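Local coordinates for glucose 1-dehydrogenase (Haloferax mediterranei, PDB 2B5W), which catalyses the zinc-dependent oxidation of D-glucose and several other aldoses, passing the electrons to NADP(+) in preference to NAD(+), at residues G26-R31 and G67-P72; E54-L59 and G119-M124; L145-E150 and K349-F354; I215-E220 and K321-D326. The protein carries 1 engineered substitution. All blocks are in the same frame, centred on the assembly; numbering follows the deposited sequence.

Contact 1: G26-R31 and G67-P72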
loop_
_atom_site.group_PDB
_atom_site.type_symbol
_atom_site.label_atom_id
_atom_site.label_comp_id
_atom_site.label_asym_id
_atom_site.label_seq_id
_atom_site.Cartn_x
_atom_site.Cartn_y
_atom_site.Cartn_z
ATOM N N GLY A 26 -22.996 -10.744 29.083
ATOM C CA GLY A 26 -21.760 -10.220 28.531
ATOM C C GLY A 26 -21.842 -8.743 28.177
ATOM O O GLY A 26 -20.839 -8.200 27.731
ATOM N N GLU A 27 -23.006 -8.135 28.363
ATOM C CA GLU A 27 -23.233 -6.710 28.062
ATOM C C GLU A 27 -23.403 -5.872 29.340
ATOM O O GLU A 27 -23.985 -6.305 30.340
ATOM C CB GLU A 27 -24.502 -6.519 27.214
ATOM C CG GLU A 27 -24.536 -7.273 25.893
ATOM C CD GLU A 27 -25.741 -6.925 25.032
ATOM O OE1 GLU A 27 -26.816 -6.562 25.578
ATOM O OE2 GLU A 27 -25.580 -6.989 23.789
ATOM N N ALA A 28 -23.000 -4.597 29.269
ATOM C CA ALA A 28 -23.344 -3.612 30.270
ATOM C C ALA A 28 -24.351 -2.589 29.739
ATOM O O ALA A 28 -24.469 -2.361 28.540
ATOM C CB ALA A 28 -22.111 -2.870 30.719
ATOM N N LEU A 29 -25.089 -2.006 30.659
ATOM C CA LEU A 29 -25.946 -0.842 30.397
ATOM C C LEU A 29 -25.182 0.441 30.697
ATOM O O LEU A 29 -24.600 0.609 31.761
ATOM C CB LEU A 29 -27.226 -0.877 31.233
ATOM C CG LEU A 29 -28.207 0.252 31.014
ATOM C CD1 LEU A 29 -28.834 0.145 29.643
ATOM C CD2 LEU A 29 -29.285 0.264 32.100
ATOM N N VAL A 30 -25.210 1.341 29.727
ATOM C CA VAL A 30 -24.463 2.590 29.743
ATOM C C VAL A 30 -25.444 3.756 29.640
ATOM O O VAL A 30 -26.336 3.775 28.780
ATOM C CB VAL A 30 -23.497 2.633 28.543
ATOM C CG1 VAL A 30 -22.649 3.950 28.599
ATOM C CG2 VAL A 30 -22.625 1.364 28.440
ATOM N N ARG A 31 -25.240 4.779 30.465
ATOM C CA ARG A 31 -25.922 6.048 30.318
ATOM C C ARG A 31 -25.092 6.938 29.420
ATOM O O ARG A 31 -23.946 7.249 29.736
ATOM C CB ARG A 31 -26.134 6.729 31.669
ATOM C CG ARG A 31 -26.784 8.069 31.570
ATOM C CD ARG A 31 -27.234 8.659 32.927
ATOM N NE ARG A 31 -26.286 8.529 34.049
ATOM C CZ ARG A 31 -25.340 9.386 34.356
ATOM N NH1 ARG A 31 -24.622 9.191 35.447
ATOM N NH2 ARG A 31 -25.086 10.435 33.603
ATOM N N GLY A 67 -19.981 7.343 27.518
ATOM C CA GLY A 67 -20.998 7.172 28.514
ATOM C C GLY A 67 -20.433 6.668 29.816
ATOM O O GLY A 67 -19.214 6.482 29.917
ATOM N N VAL A 68 -21.327 6.496 30.786
ATOM C CA VAL A 68 -20.966 6.003 32.111
ATOM C C VAL A 68 -21.727 4.667 32.313
ATOM O O VAL A 68 -22.921 4.565 32.058
ATOM C CB VAL A 68 -21.227 7.065 33.200
ATOM C CG1 VAL A 68 -22.613 7.587 33.166
ATOM C CG2 VAL A 68 -20.930 6.512 34.588
ATOM N N VAL A 69 -21.019 3.643 32.790
ATOM C CA VAL A 69 -21.626 2.345 33.047
ATOM C C VAL A 69 -22.529 2.521 34.253
ATOM O O VAL A 69 -22.099 3.025 35.302
ATOM C CB VAL A 69 -20.565 1.255 33.348
ATOM C CG1 VAL A 69 -21.261 -0.058 33.830
ATOM C CG2 VAL A 69 -19.712 0.989 32.132
ATOM N N VAL A 70 -23.800 2.153 34.087
ATOM C CA VAL A 70 -24.786 2.273 35.156
ATOM C C VAL A 70 -25.196 0.884 35.676
ATOM O O VAL A 70 -25.597 0.760 36.830
ATOM C CB VAL A 70 -26.015 3.140 34.793
ATOM C CG1 VAL A 70 -25.597 4.595 34.569
ATOM C CG2 VAL A 70 -26.748 2.595 33.575
ATOM N N ASP A 71 -25.070 -0.153 34.843
ATOM C CA ASP A 71 -25.277 -1.542 35.274
ATOM C C ASP A 71 -24.239 -2.433 34.598
ATOM O O ASP A 71 -24.351 -2.746 33.414
ATOM C CB ASP A 71 -26.688 -2.026 34.941
ATOM C CG ASP A 71 -26.952 -3.470 35.399
ATOM O OD1 ASP A 71 -26.085 -4.077 36.064
ATOM O OD2 ASP A 71 -28.016 -4.067 35.121
ATOM N N PRO A 72 -23.205 -2.860 35.333
ATOM C CA PRO A 72 -22.191 -3.758 34.761
ATOM C C PRO A 72 -22.650 -5.197 34.492
ATOM O O PRO A 72 -21.931 -5.926 33.822
ATOM C CB PRO A 72 -21.060 -3.729 35.802
ATOM C CG PRO A 72 -21.670 -3.329 37.015
ATOM C CD PRO A 72 -22.881 -2.464 36.711
#
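Leu29 and Arg31 pair antiparallel with Asp71 and Val68, and between these two pairs a classic beta bulge sets Val70 and Asp71 together opposite Leu29. The doubling is built on one carbonyl: Leu29 O accepts Val70 N at 2.9 Å and, in a longer bond, Asp71 N, which lies 3.2 Å from Leu29 O. Beyond the bulge the register moves by one, so Val30 sits across from Val69 in a non-hydrogen-bonded pair. Arg31 and Val68 run alongside each other, pointing the same way. Val68 CG1 stands over the centre of one face of the Arg31 guanidinium, 3.4 Å from Arg31 NH1. A bend at chi3 (43°) turns NE of Arg31 back from the line of its chain, while NH2 bonds to Thr356 O and Ser355 OG, which would limit the rotation of the group. The Val70 methyls divide the work: CG1 lies 3.6 Å from Arg31 CB, and CG2 packs 3.7 Å from Leu29 CD2. Gly67 CA fits close to Arg31 O, at 3.2 Å, and also touches Val30 CG1. In the GroES-like domain of this alcohol dehydrogenase relative, strand 27-31 lies between 67-71 and strand 127-131, while Val30, Val68 and Val69 also pack on strand 82-85 and Ala28 touches Leu135 of strand 135-137.

Contact 2: E54-L59 and G119-M124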
loop_
_atom_site.group_PDB
_atom_site.type_symbol
_atom_site.label_atom_id
_atom_site.label_comp_id
_atom_site.label_asym_id
_atom_site.label_seq_id
_atom_site.Cartn_x
_atom_site.Cartn_y
_atom_site.Cartn_z
ATOM N N GLU A 54 -33.012 -4.269 10.264
ATOM C CA GLU A 54 -34.065 -5.165 9.767
ATOM C C GLU A 54 -35.415 -4.914 10.427
ATOM O O GLU A 54 -35.567 -5.109 11.639
ATOM C CB GLU A 54 -33.676 -6.627 10.042
ATOM C CG GLU A 54 -34.272 -7.643 9.087
ATOM C CD GLU A 54 -34.460 -7.099 7.676
ATOM O OE1 GLU A 54 -35.216 -6.114 7.474
ATOM O OE2 GLU A 54 -33.849 -7.675 6.758
ATOM N N GLY A 55 -36.400 -4.535 9.612
ATOM C CA GLY A 55 -37.792 -4.529 10.032
ATOM C C GLY A 55 -38.178 -3.350 10.895
ATOM O O GLY A 55 -39.248 -3.351 11.516
ATOM N N GLU A 56 -37.314 -2.338 10.928
ATOM C CA GLU A 56 -37.543 -1.156 11.746
ATOM C C GLU A 56 -37.711 0.073 10.886
ATOM O O GLU A 56 -37.227 0.137 9.757
ATOM C CB GLU A 56 -36.402 -0.984 12.745
ATOM C CG GLU A 56 -36.329 -2.181 13.676
ATOM C CD GLU A 56 -35.586 -1.914 14.955
ATOM O OE1 GLU A 56 -35.917 -0.910 15.647
ATOM O OE2 GLU A 56 -34.687 -2.735 15.281
ATOM N N ASP A 57 -38.422 1.056 11.434
ATOM C CA ASP A 57 -38.855 2.216 10.665
ATOM C C ASP A 57 -38.007 3.462 10.902
ATOM O O ASP A 57 -38.385 4.566 10.489
ATOM C CB ASP A 57 -40.345 2.533 10.937
ATOM C CG ASP A 57 -40.623 3.015 12.363
ATOM O OD1 ASP A 57 -39.695 3.266 13.162
ATOM O OD2 ASP A 57 -41.787 3.177 12.776
ATOM N N HIS A 58 -36.844 3.266 11.513
ATOM C CA HIS A 58 -35.941 4.374 11.803
ATOM C C HIS A 58 -34.545 3.815 12.042
ATOM O O HIS A 58 -34.373 2.597 12.185
ATOM C CB HIS A 58 -36.424 5.116 13.057
ATOM C CG HIS A 58 -36.297 4.319 14.320
ATOM N ND1 HIS A 58 -37.211 3.359 14.701
ATOM C CD2 HIS A 58 -35.324 4.296 15.268
ATOM C CE1 HIS A 58 -36.825 2.805 15.834
ATOM N NE2 HIS A 58 -35.685 3.364 16.206
ATOM N N LEU A 59 -33.580 4.723 12.110
ATOM C CA LEU A 59 -32.234 4.400 12.530
ATOM C C LEU A 59 -31.814 5.451 13.564
ATOM O O LEU A 59 -31.774 6.637 13.263
ATOM C CB LEU A 59 -31.285 4.444 11.345
ATOM C CG LEU A 59 -29.788 4.320 11.684
ATOM C CD1 LEU A 59 -29.500 2.959 12.257
ATOM C CD2 LEU A 59 -28.982 4.552 10.458
ATOM N N GLY A 119 -27.358 -1.061 9.611
ATOM C CA GLY A 119 -27.877 -2.290 10.162
ATOM C C GLY A 119 -28.172 -2.349 11.643
ATOM O O GLY A 119 -28.804 -3.305 12.113
ATOM N N ALA A 120 -27.744 -1.322 12.400
ATOM C CA ALA A 120 -27.880 -1.355 13.848
ATOM C C ALA A 120 -28.001 0.080 14.362
ATOM O O ALA A 120 -27.304 0.969 13.911
ATOM C CB ALA A 120 -26.703 -2.064 14.505
ATOM N N HIS A 121 -28.907 0.285 15.294
ATOM C CA HIS A 121 -29.094 1.574 15.933
ATOM C C HIS A 121 -27.816 2.035 16.619
ATOM O O HIS A 121 -27.062 1.231 17.141
ATOM C CB HIS A 121 -30.187 1.503 16.977
ATOM C CG HIS A 121 -31.532 1.261 16.388
ATOM N ND1 HIS A 121 -32.046 2.069 15.405
ATOM C CD2 HIS A 121 -32.447 0.290 16.616
ATOM C CE1 HIS A 121 -33.244 1.611 15.060
ATOM N NE2 HIS A 121 -33.506 0.535 15.773
ATOM N N GLY A 122 -27.648 3.345 16.591
ATOM C CA GLY A 122 -26.484 4.010 17.153
ATOM C C GLY A 122 -26.665 4.347 18.621
ATOM O O GLY A 122 -27.423 3.690 19.349
ATOM N N TYR A 123 -25.968 5.410 19.045
ATOM C CA TYR A 123 -25.786 5.736 20.434
ATOM C C TYR A 123 -26.476 7.027 20.905
ATOM O O TYR A 123 -26.407 7.340 22.099
ATOM C CB TYR A 123 -24.285 5.842 20.747
ATOM C CG TYR A 123 -23.521 4.572 20.435
ATOM C CD1 TYR A 123 -23.866 3.375 21.045
ATOM C CD2 TYR A 123 -22.458 4.557 19.526
ATOM C CE1 TYR A 123 -23.189 2.210 20.759
ATOM C CE2 TYR A 123 -21.805 3.406 19.233
ATOM C CZ TYR A 123 -22.168 2.232 19.849
ATOM O OH TYR A 123 -21.517 1.043 19.582
ATOM N N MET A 124 -27.162 7.732 19.996
ATOM C CA MET A 124 -27.862 8.956 20.364
ATOM C C MET A 124 -29.190 8.631 21.045
ATOM O O MET A 124 -30.266 8.896 20.506
ATOM C CB MET A 124 -28.094 9.869 19.159
ATOM C CG MET A 124 -26.845 10.521 18.692
ATOM S SD MET A 124 -27.133 11.658 17.343
ATOM C CE MET A 124 -25.439 12.259 17.120
#
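His121 reaches across to the segment 54-59 and meets three of its residues with its imidazole. Its NE2-H points at Glu56 OE1, with NE2 of His121 2.8 Å from that oxygen, in a nearly straight bond, 176° at the hydrogen, and the oxygen lies in the ring plane. The carboxylate plane stands 71° from that of the imidazole, and NE2 arrives from above the carboxylate. The His58 ring lies nearly parallel to that of His121, with planes 14° apart, but the two are slid so far that they barely overlap. Their closest atoms are His58 NE2 and His121 CE1, 3.2 Å apart. The His58 ring is tied by its ND1 to Asp57 OD1 at 2.9 Å, while its NE2 bonds to Lys18 NZ. Two histidine-carboxylate bonds thus orient the neighbouring rings, one within the segment 54-59 and one across the contact. All this belongs to the GroES-like domain, where strand 58-60 lies at the edge of a small antiparallel sheet beside strand 2-7, and the short, weakly bonded strand 119-120 is an outer strand of a separate mixed sheet, parallel to strand 113-115. The remaining ring nitrogen, His121 ND1, is bonded to Val60 N, just beyond the segment; Leu59 CA sits at the same ring edge, 3.7 Å from His121 ND1. Leu59 turns the end of its side chain to the residue before His121, with CD1 3.4 Å from Ala120 O.

Contact 3: L145-E150 and K349-F354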
loop_
_atom_site.group_PDB
_atom_site.type_symbol
_atom_site.label_atom_id
_atom_site.label_comp_id
_atom_site.label_asym_id
_atom_site.label_seq_id
_atom_site.Cartn_x
_atom_site.Cartn_y
_atom_site.Cartn_z
ATOM N N LEU A 145 -14.753 15.267 26.545
ATOM C CA LEU A 145 -14.465 15.224 25.122
ATOM C C LEU A 145 -14.316 13.784 24.625
ATOM O O LEU A 145 -13.703 13.529 23.556
ATOM C CB LEU A 145 -13.249 16.051 24.785
ATOM C CG LEU A 145 -13.361 17.522 25.123
ATOM C CD1 LEU A 145 -12.062 18.238 24.692
ATOM C CD2 LEU A 145 -14.599 18.157 24.449
ATOM N N GLY A 146 -15.000 12.864 25.302
ATOM C CA GLY A 146 -14.811 11.438 25.006
ATOM C C GLY A 146 -15.355 11.006 23.662
ATOM O O GLY A 146 -14.959 9.930 23.131
ATOM N N PHE A 147 -16.261 11.796 23.099
ATOM C CA PHE A 147 -16.736 11.600 21.746
ATOM C C PHE A 147 -15.659 11.762 20.680
ATOM O O PHE A 147 -15.940 11.503 19.533
ATOM C CB PHE A 147 -17.948 12.503 21.468
ATOM C CG PHE A 147 -17.643 13.966 21.567
ATOM C CD1 PHE A 147 -17.177 14.687 20.461
ATOM C CD2 PHE A 147 -17.821 14.653 22.764
ATOM C CE1 PHE A 147 -16.876 16.029 20.597
ATOM C CE2 PHE A 147 -17.515 15.955 22.879
ATOM C CZ PHE A 147 -17.061 16.662 21.818
ATOM N N LEU A 148 -14.470 12.248 21.045
ATOM C CA LEU A 148 -13.378 12.397 20.104
ATOM C C LEU A 148 -12.531 11.133 20.043
ATOM O O LEU A 148 -11.732 10.981 19.118
ATOM C CB LEU A 148 -12.467 13.555 20.477
ATOM C CG LEU A 148 -13.076 14.953 20.373
ATOM C CD1 LEU A 148 -12.031 15.973 20.760
ATOM C CD2 LEU A 148 -13.605 15.205 19.012
ATOM N N ILE A 149 -12.713 10.222 20.991
ATOM C CA ILE A 149 -11.892 8.971 21.007
ATOM C C ILE A 149 -12.184 8.132 19.751
ATOM O O ILE A 149 -11.250 7.640 19.110
ATOM C CB ILE A 149 -12.136 8.196 22.292
ATOM C CG1 ILE A 149 -11.672 8.971 23.510
ATOM C CG2 ILE A 149 -11.533 6.810 22.215
ATOM C CD1 ILE A 149 -10.210 9.377 23.456
ATOM N N GLU A 150 -13.444 7.968 19.340
ATOM C CA GLU A 150 -13.680 7.220 18.123
ATOM C C GLU A 150 -13.049 7.839 16.880
ATOM O O GLU A 150 -12.352 7.152 16.138
ATOM C CB GLU A 150 -15.196 6.908 17.928
ATOM C CG GLU A 150 -15.477 5.854 16.852
ATOM C CD GLU A 150 -15.570 6.392 15.454
ATOM O OE1 GLU A 150 -15.567 7.641 15.292
ATOM O OE2 GLU A 150 -15.628 5.596 14.472
ATOM N N LYS A 349 -16.506 20.614 14.646
ATOM C CA LYS A 349 -16.956 19.432 15.356
ATOM C C LYS A 349 -18.008 19.773 16.402
ATOM O O LYS A 349 -17.804 20.680 17.187
ATOM C CB LYS A 349 -15.777 18.774 16.072
ATOM C CG LYS A 349 -16.119 17.510 16.786
ATOM C CD LYS A 349 -16.422 16.444 15.740
ATOM C CE LYS A 349 -16.680 15.119 16.317
ATOM N NZ LYS A 349 -16.979 14.215 15.186
ATOM N N THR A 350 -19.084 19.001 16.416
ATOM C CA THR A 350 -20.175 19.179 17.368
ATOM C C THR A 350 -20.492 17.888 18.043
ATOM O O THR A 350 -20.088 16.831 17.582
ATOM C CB THR A 350 -21.442 19.653 16.685
ATOM O OG1 THR A 350 -21.879 18.668 15.742
ATOM C CG2 THR A 350 -21.230 20.943 15.869
ATOM N N ALA A 351 -21.207 17.990 19.141
ATOM C CA ALA A 351 -21.728 16.848 19.852
ATOM C C ALA A 351 -23.043 17.228 20.500
ATOM O O ALA A 351 -23.333 18.399 20.670
ATOM C CB ALA A 351 -20.758 16.376 20.929
ATOM N N ILE A 352 -23.806 16.208 20.882
ATOM C CA ILE A 352 -25.018 16.339 21.670
ATOM C C ILE A 352 -24.786 15.742 23.045
ATOM O O ILE A 352 -24.321 14.620 23.169
ATOM C CB ILE A 352 -26.188 15.621 20.997
ATOM C CG1 ILE A 352 -26.435 16.252 19.613
ATOM C CG2 ILE A 352 -27.451 15.716 21.877
ATOM C CD1 ILE A 352 -27.302 15.422 18.686
ATOM N N GLU A 353 -25.145 16.494 24.071
ATOM C CA GLU A 353 -25.029 16.075 25.448
ATOM C C GLU A 353 -26.367 15.540 25.935
ATOM O O GLU A 353 -27.343 16.294 26.023
ATOM C CB GLU A 353 -24.576 17.231 26.331
ATOM C CG GLU A 353 -24.435 16.839 27.801
ATOM C CD GLU A 353 -23.716 17.874 28.588
ATOM O OE1 GLU A 353 -24.373 18.819 29.050
ATOM O OE2 GLU A 353 -22.498 17.707 28.779
ATOM N N PHE A 354 -26.383 14.276 26.279
ATOM C CA PHE A 354 -27.541 13.595 26.868
ATOM C C PHE A 354 -27.614 13.689 28.390
ATOM O O PHE A 354 -28.705 13.721 28.982
ATOM C CB PHE A 354 -27.575 12.133 26.423
ATOM C CG PHE A 354 -27.991 11.970 24.998
ATOM C CD1 PHE A 354 -27.101 12.221 23.972
ATOM C CD2 PHE A 354 -29.285 11.603 24.681
ATOM C CE1 PHE A 354 -27.504 12.117 22.646
ATOM C CE2 PHE A 354 -29.680 11.506 23.346
ATOM C CZ PHE A 354 -28.788 11.775 22.355
#
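Phe147 and Leu148, in a 3-10 turn leading into helix 149-164, pack on Lys349 and Ala351 of strand 349-353. In this member of the zinc-containing alcohol dehydrogenase family the strand pairs with strand 27-37 and runs parallel to strand 328-333, so the turn lies against a sheet beside the catalytic zinc site. The clearest interaction is a CH-pi contact. Ala351 CB stands over the centre of one face of the Phe147 ring, 3.6 Å from its centroid and just 4° off the ring normal. All six ring carbons are therefore at similar distances from the methyl, the nearest being Phe147 CE2 at 3.8 Å from Ala351 CB. The apolar contacts that remain involve the aliphatic part of Lys349, which slides past both Phe147 and Leu148 in the opposite direction. Lys349 CG comes to the edge of the aromatic ring, 4.2 Å from Phe147 CE1, and Leu148 CD2 touches the same carbon, Lys349 CG, at 4.1 Å. No hydrogen bond crosses between the segments; the polar work is done further out. The lysine forms a salt bridge with Glu64, a ligand of the zinc, and a hydrogen bond with Val37 O, which places it in the second shell of the metal. Glu150, known to bind zinc and substrate though not among the zinc ligands in this structure, follows two residues after Leu148, and its OE1 remains 6.7 Å from Lys349 NZ.

Contact 4: I215-E220 and K321-D326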
loop_
_atom_site.group_PDB
_atom_site.type_symbol
_atom_site.label_atom_id
_atom_site.label_comp_id
_atom_site.label_asym_id
_atom_site.label_seq_id
_atom_site.Cartn_x
_atom_site.Cartn_y
_atom_site.Cartn_z
ATOM N N ILE A 215 -8.885 27.265 8.502
ATOM C CA ILE A 215 -7.599 27.849 8.162
ATOM C C ILE A 215 -6.862 28.296 9.424
ATOM O O ILE A 215 -5.655 28.107 9.593
ATOM C CB ILE A 215 -7.783 29.050 7.196
ATOM C CG1 ILE A 215 -8.442 28.577 5.894
ATOM C CG2 ILE A 215 -6.412 29.703 6.914
ATOM C CD1 ILE A 215 -8.674 29.715 4.809
ATOM N N ASP A 216 -7.606 28.912 10.340
ATOM C CA ASP A 216 -7.003 29.394 11.521
ATOM C C ASP A 216 -6.402 28.230 12.336
ATOM O O ASP A 216 -5.324 28.338 12.854
ATOM C CB ASP A 216 -8.015 30.126 12.384
ATOM C CG ASP A 216 -8.466 31.465 11.820
ATOM O OD1 ASP A 216 -7.806 31.985 10.904
ATOM O OD2 ASP A 216 -9.500 32.016 12.299
ATOM N N ILE A 217 -7.133 27.097 12.422
ATOM C CA ILE A 217 -6.601 25.946 13.165
ATOM C C ILE A 217 -5.358 25.402 12.486
ATOM O O ILE A 217 -4.340 25.132 13.112
ATOM C CB ILE A 217 -7.686 24.847 13.289
ATOM C CG1 ILE A 217 -8.648 25.199 14.410
ATOM C CG2 ILE A 217 -7.019 23.483 13.591
ATOM C CD1 ILE A 217 -9.887 24.329 14.449
ATOM N N ILE A 218 -5.412 25.251 11.180
ATOM C CA ILE A 218 -4.254 24.781 10.428
ATOM C C ILE A 218 -3.031 25.643 10.708
ATOM O O ILE A 218 -1.985 25.151 11.009
ATOM C CB ILE A 218 -4.568 24.797 8.928
ATOM C CG1 ILE A 218 -5.584 23.722 8.574
ATOM C CG2 ILE A 218 -3.293 24.587 8.094
ATOM C CD1 ILE A 218 -6.300 23.939 7.260
ATOM N N GLU A 219 -3.188 26.957 10.619
ATOM C CA GLU A 219 -2.060 27.860 10.799
ATOM C C GLU A 219 -1.558 27.937 12.244
ATOM O O GLU A 219 -0.368 28.093 12.487
ATOM C CB GLU A 219 -2.417 29.237 10.200
ATOM C CG GLU A 219 -2.532 29.113 8.691
ATOM C CD GLU A 219 -2.709 30.447 7.950
ATOM O OE1 GLU A 219 -3.324 31.356 8.523
ATOM O OE2 GLU A 219 -2.278 30.549 6.778
ATOM N N GLU A 220 -2.478 27.838 13.197
ATOM C CA GLU A 220 -2.143 27.863 14.615
ATOM C C GLU A 220 -1.367 26.611 15.028
ATOM O O GLU A 220 -0.495 26.668 15.895
ATOM C CB GLU A 220 -3.377 28.111 15.459
ATOM C CG GLU A 220 -3.076 28.439 16.908
ATOM C CD GLU A 220 -2.486 29.831 17.089
ATOM O OE1 GLU A 220 -2.691 30.704 16.216
ATOM O OE2 GLU A 220 -1.806 30.033 18.111
ATOM N N LYS A 321 -4.391 22.084 24.302
ATOM C CA LYS A 321 -5.703 22.423 24.860
ATOM C C LYS A 321 -6.406 23.419 23.968
ATOM O O LYS A 321 -7.608 23.306 23.765
ATOM C CB LYS A 321 -5.581 23.031 26.252
ATOM C CG LYS A 321 -5.608 21.958 27.302
ATOM C CD LYS A 321 -4.379 21.081 27.222
ATOM C CE LYS A 321 -4.319 20.065 28.344
ATOM N NZ LYS A 321 -3.358 18.975 28.076
ATOM N N TRP A 322 -5.666 24.377 23.376
ATOM C CA TRP A 322 -6.305 25.363 22.494
ATOM C C TRP A 322 -6.940 24.664 21.313
ATOM O O TRP A 322 -7.933 25.133 20.813
ATOM C CB TRP A 322 -5.335 26.467 21.965
ATOM C CG TRP A 322 -4.386 25.972 20.913
ATOM C CD1 TRP A 322 -3.117 25.507 21.116
ATOM C CD2 TRP A 322 -4.642 25.821 19.494
ATOM N NE1 TRP A 322 -2.574 25.099 19.925
ATOM C CE2 TRP A 322 -3.478 25.279 18.909
ATOM C CE3 TRP A 322 -5.729 26.086 18.675
ATOM C CZ2 TRP A 322 -3.386 24.974 17.558
ATOM C CZ3 TRP A 322 -5.637 25.807 17.318
ATOM C CH2 TRP A 322 -4.475 25.258 16.772
ATOM N N PHE A 323 -6.310 23.597 20.825
ATOM C CA PHE A 323 -6.763 22.921 19.618
ATOM C C PHE A 323 -8.077 22.210 19.894
ATOM O O PHE A 323 -8.998 22.305 19.100
ATOM C CB PHE A 323 -5.698 21.954 19.094
ATOM C CG PHE A 323 -6.227 21.004 18.074
ATOM C CD1 PHE A 323 -6.408 21.386 16.755
ATOM C CD2 PHE A 323 -6.664 19.751 18.462
ATOM C CE1 PHE A 323 -6.940 20.506 15.827
ATOM C CE2 PHE A 323 -7.218 18.902 17.569
ATOM C CZ PHE A 323 -7.368 19.244 16.244
ATOM N N LEU A 324 -8.136 21.483 21.001
ATOM C CA LEU A 324 -9.393 20.849 21.405
ATOM C C LEU A 324 -10.506 21.902 21.624
ATOM O O LEU A 324 -11.668 21.642 21.305
ATOM C CB LEU A 324 -9.196 19.985 22.643
ATOM C CG LEU A 324 -8.255 18.806 22.453
ATOM C CD1 LEU A 324 -8.002 18.154 23.788
ATOM C CD2 LEU A 324 -8.793 17.801 21.474
ATOM N N GLU A 325 -10.161 23.078 22.157
ATOM C CA GLU A 325 -11.138 24.149 22.346
ATOM C C GLU A 325 -11.651 24.658 20.995
ATOM O O GLU A 325 -12.849 24.824 20.811
ATOM C CB GLU A 325 -10.513 25.295 23.156
ATOM C CG GLU A 325 -10.177 24.950 24.607
ATOM C CD GLU A 325 -9.475 26.084 25.350
ATOM O OE1 GLU A 325 -8.941 27.018 24.709
ATOM O OE2 GLU A 325 -9.453 26.043 26.595
ATOM N N ASP A 326 -10.756 24.848 20.022
ATOM C CA ASP A 326 -11.146 25.437 18.743
ATOM C C ASP A 326 -11.824 24.443 17.801
ATOM O O ASP A 326 -12.669 24.791 16.967
ATOM C CB ASP A 326 -9.963 26.116 18.061
ATOM C CG ASP A 326 -9.457 27.348 18.813
ATOM O OD1 ASP A 326 -10.074 27.800 19.801
ATOM O OD2 ASP A 326 -8.429 27.935 18.452
#
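Helices 215-220 and 321-326 run close to antiparallel, their directions 171° apart, and their axes come no nearer than 10.9 Å; Ile217 and Phe323 have the closest CA atoms. Large side chains bridge this separation. The indole of Trp322 extends to the other helix and receives Glu220 CG over its six-membered ring, 3.5 Å from the centroid and offset toward the rim of the indole. The opposite face carries Phe323 CB from the tryptophan's own helix, so the indole is held between the two. Glu220 CG lies anti to the backbone N (chi1 -168°), which puts that carbon over the ring, and the carboxylate plane is turned 84° from the indole. Helix 213-220 belongs to the Rossmann-type fold, linking strands 201-206 and 224-227 of its parallel sheet, whereas helix 321-327 leads into strand 328-333 of the other sheet, the one that holds strand 349-353. Ile217 makes contact through both branches: CG2 meets the edge of the Phe323 ring, 3.7 Å from CE1 of that residue, while on the other branch CG1 packs 4.0 Å from Asp326 CB and CD1 lies by the Asp326 carbonyl. The main-chain oxygen Ile217 O is at the edge of the indole, 3.7 Å from Trp322 CH2. Ile218 and Phe323 both touch helix 183-194, at Leu186 and Leu189, and at Leu187 and Ala190, respectively.

Overall arrangement
Contacts 1 and 2 lie in the GroES-like domain; contact 3 joins the start of helix 149-164 to the sheet shared with contact 1, and contact 4 packs a helix of the Rossmann-type fold on helix 321-327. Contact 3 is the meeting point, although its nearest atoms to contact 1 are about 6 Å away. It touches contact 2, where Met124 C is 3.4 Å from Phe354 CZ, and contact 4, where Leu148 CD1 is 3.8 Å from Leu324 CD2. Lys349 lies about 5 Å from the zinc by its side chain and about 6 Å from NADP. Contacts 2 and 4 sit on opposite sides of the chain's centre, their own centres 35 Å apart.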